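Long-range contact in DUF4393 domain-containing protein (Alcanivorax borkumensis, PDB 3H35), which is of unknown function but belongs to the abortive infection alpha (Abi_alpha) family, which is grouped with helix-turn-helix proteins: residues L73-S78 with R158-R163. Residues are numbered along the deposited sequence; the frame is centred on the assembly and turned at random.
Sequences LLTLYS and RRETLR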
loop_
_atom_site.group_PDB
_atom_site.type_symbol
_atom_site.label_atom_id
_atom_site.label_comp_id
_atom_site.label_asym_id
_atom_site.label_seq_id
_atom_site.Cartn_x
_atom_site.Cartn_y
_atom_site.Cartn_z
ATOM N N LEU A 73 19.426 -1.972 -1.613
ATOM C CA LEU A 73 18.216 -2.118 -0.844
ATOM C C LEU A 73 18.276 -3.408 -0.076
ATOM O O LEU A 73 18.560 -4.458 -0.631
ATOM C CB LEU A 73 17.013 -2.169 -1.815
ATOM C CG LEU A 73 15.598 -2.093 -1.234
ATOM C CD1 LEU A 73 15.418 -0.766 -0.462
ATOM C CD2 LEU A 73 14.577 -2.237 -2.363
ATOM N N LEU A 74 18.040 -3.343 1.210
ATOM C CA LEU A 74 17.861 -4.567 1.994
ATOM C C LEU A 74 16.386 -4.695 2.280
ATOM O O LEU A 74 15.743 -3.742 2.730
ATOM C CB LEU A 74 18.624 -4.505 3.331
ATOM C CG LEU A 74 20.146 -4.341 3.341
ATOM C CD1 LEU A 74 20.626 -4.354 4.827
ATOM C CD2 LEU A 74 20.810 -5.421 2.507
ATOM N N THR A 75 15.837 -5.855 1.985
ATOM C CA THR A 75 14.443 -6.112 2.238
ATOM C C THR A 75 14.314 -7.253 3.241
ATOM O O THR A 75 14.938 -8.294 3.088
ATOM C CB THR A 75 13.735 -6.447 0.908
ATOM O OG1 THR A 75 13.910 -5.361 -0.042
ATOM C CG2 THR A 75 12.281 -6.731 1.154
ATOM N N LEU A 76 13.531 -7.033 4.285
ATOM C CA LEU A 76 13.210 -8.053 5.247
ATOM C C LEU A 76 11.887 -8.648 4.857
ATOM O O LEU A 76 10.854 -7.955 4.758
ATOM C CB LEU A 76 13.160 -7.490 6.662
ATOM C CG LEU A 76 14.483 -6.975 7.215
ATOM C CD1 LEU A 76 14.285 -6.354 8.628
ATOM C CD2 LEU A 76 15.559 -8.074 7.234
ATOM N N TYR A 77 11.953 -9.956 4.613
ATOM C CA TYR A 77 10.839 -10.786 4.255
ATOM C C TYR A 77 10.450 -11.682 5.405
ATOM O O TYR A 77 11.306 -12.240 6.092
ATOM C CB TYR A 77 11.222 -11.702 3.105
ATOM C CG TYR A 77 11.235 -11.037 1.778
ATOM C CD1 TYR A 77 10.096 -10.970 1.004
ATOM C CD2 TYR A 77 12.383 -10.462 1.292
ATOM C CE1 TYR A 77 10.110 -10.335 -0.267
ATOM C CE2 TYR A 77 12.419 -9.837 0.033
ATOM C CZ TYR A 77 11.276 -9.774 -0.728
ATOM O OH TYR A 77 11.324 -9.146 -1.937
ATOM N N SER A 78 9.151 -11.915 5.519
ATOM C CA SER A 78 8.595 -12.632 6.639
ATOM C C SER A 78 9.050 -14.064 6.699
ATOM O O SER A 78 9.120 -14.634 7.766
ATOM C CB SER A 78 7.068 -12.598 6.580
ATOM O OG SER A 78 6.600 -13.209 5.399
ATOM N N ARG A 158 16.970 -9.966 2.167
ATOM C CA ARG A 158 17.269 -10.137 0.776
ATOM C C ARG A 158 17.857 -8.869 0.225
ATOM O O ARG A 158 17.280 -7.793 0.393
ATOM C CB ARG A 158 16.027 -10.510 -0.018
ATOM C CG ARG A 158 16.354 -10.883 -1.436
ATOM C CD ARG A 158 15.130 -11.496 -2.143
ATOM N NE ARG A 158 15.463 -12.043 -3.465
ATOM C CZ ARG A 158 15.244 -11.426 -4.632
ATOM N NH1 ARG A 158 15.579 -12.021 -5.775
ATOM N NH2 ARG A 158 14.684 -10.226 -4.678
ATOM N N ARG A 159 19.002 -9.012 -0.434
ATOM C CA ARG A 159 19.659 -7.920 -1.094
ATOM C C ARG A 159 18.988 -7.643 -2.437
ATOM O O ARG A 159 18.886 -8.496 -3.299
ATOM C CB ARG A 159 21.138 -8.198 -1.293
ATOM C CG ARG A 159 21.948 -8.263 0.005
ATOM C CD ARG A 159 23.327 -8.800 -0.292
ATOM N NE ARG A 159 24.249 -8.605 0.812
ATOM C CZ ARG A 159 25.547 -8.840 0.736
ATOM N NH1 ARG A 159 26.090 -9.287 -0.398
ATOM N NH2 ARG A 159 26.309 -8.599 1.784
ATOM N N GLU A 160 18.530 -6.407 -2.584
ATOM C CA GLU A 160 17.819 -5.983 -3.767
ATOM C C GLU A 160 18.368 -4.617 -4.239
ATOM O O GLU A 160 19.321 -4.066 -3.668
ATOM C CB GLU A 160 16.320 -5.946 -3.451
ATOM C CG GLU A 160 15.753 -7.333 -3.056
ATOM C CD GLU A 160 14.261 -7.334 -2.775
ATOM O OE1 GLU A 160 13.703 -6.297 -2.348
ATOM O OE2 GLU A 160 13.640 -8.392 -2.981
ATOM N N THR A 161 17.775 -4.103 -5.305
ATOM C CA THR A 161 18.174 -2.850 -5.887
ATOM C C THR A 161 16.985 -1.887 -5.997
ATOM O O THR A 161 15.926 -2.256 -6.509
ATOM C CB THR A 161 18.776 -3.108 -7.262
ATOM O OG1 THR A 161 19.830 -4.087 -7.134
ATOM C CG2 THR A 161 19.315 -1.798 -7.850
ATOM N N LEU A 162 17.157 -0.668 -5.499
ATOM C CA LEU A 162 16.092 0.335 -5.485
ATOM C C LEU A 162 16.196 1.139 -6.740
ATOM O O LEU A 162 17.273 1.610 -7.059
ATOM C CB LEU A 162 16.262 1.270 -4.286
ATOM C CG LEU A 162 15.293 2.438 -4.092
ATOM C CD1 LEU A 162 13.869 1.887 -3.783
ATOM C CD2 LEU A 162 15.832 3.354 -2.956
ATOM N N ARG A 163 15.074 1.321 -7.433
ATOM C CA ARG A 163 14.987 2.191 -8.608
ATOM C C ARG A 163 13.664 2.924 -8.657
ATOM O O ARG A 163 12.713 2.472 -8.073
ATOM C CB ARG A 163 15.015 1.388 -9.889
ATOM C CG ARG A 163 16.168 0.497 -10.029
ATOM C CD ARG A 163 15.871 -0.452 -11.170
ATOM N NE ARG A 163 16.860 -1.491 -11.072
ATOM C CZ ARG A 163 18.103 -1.374 -11.498
ATOM N NH1 ARG A 163 18.506 -0.273 -12.107
ATOM N NH2 ARG A 163 18.927 -2.372 -11.310
#
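Arg158 and Thr75 form an antiparallel hydrogen-bonded pair between these two central strands of the sheet, with Arg158 N 2.8 Å from Thr75 O and Thr75 N 2.9 Å from Arg158 O. CB of Arg158 lies 3.7 Å from CE2 of Tyr77, and the guanidinium is turned 81° from the phenol ring. Arg158 NH2 makes a salt bridge to Glu160 OE2, while NH1 pairs with Asp123 on the neighbouring strand 119-123. Arg159, in a non-hydrogen-bonded pair with Leu74, lies beside it on the helix-covered face, CG 4.0 Å from Leu74 CD2, and sends its guanidinium to Glu136 of helix 129-137. Glu160 pairs with Leu73 through two more backbone bonds; chi2 of -178° sets its CD anti to CA, and the carboxylate ends beside Thr75 and Tyr77. There OE1 accepts a bond from Thr75 OG1 whose very short length, 2.5 Å, is doubtful, and Arg90 of strand 87-91 reaches both of those oxygens. OE2 meets Tyr77 OH tip to tip at 2.6 Å on its syn side and Arg158 NH2 at 2.7 Å on its anti side. Beyond the last backbone bond, Leu162 continues the contact with apolar packing, its CB 4.3 Å from Leu73 CB. Two arginines and two hydroxyls thus grip the buried carboxylate of Glu160, which would be expected to stabilise its negative charge and ties three adjacent strands together through their side chains.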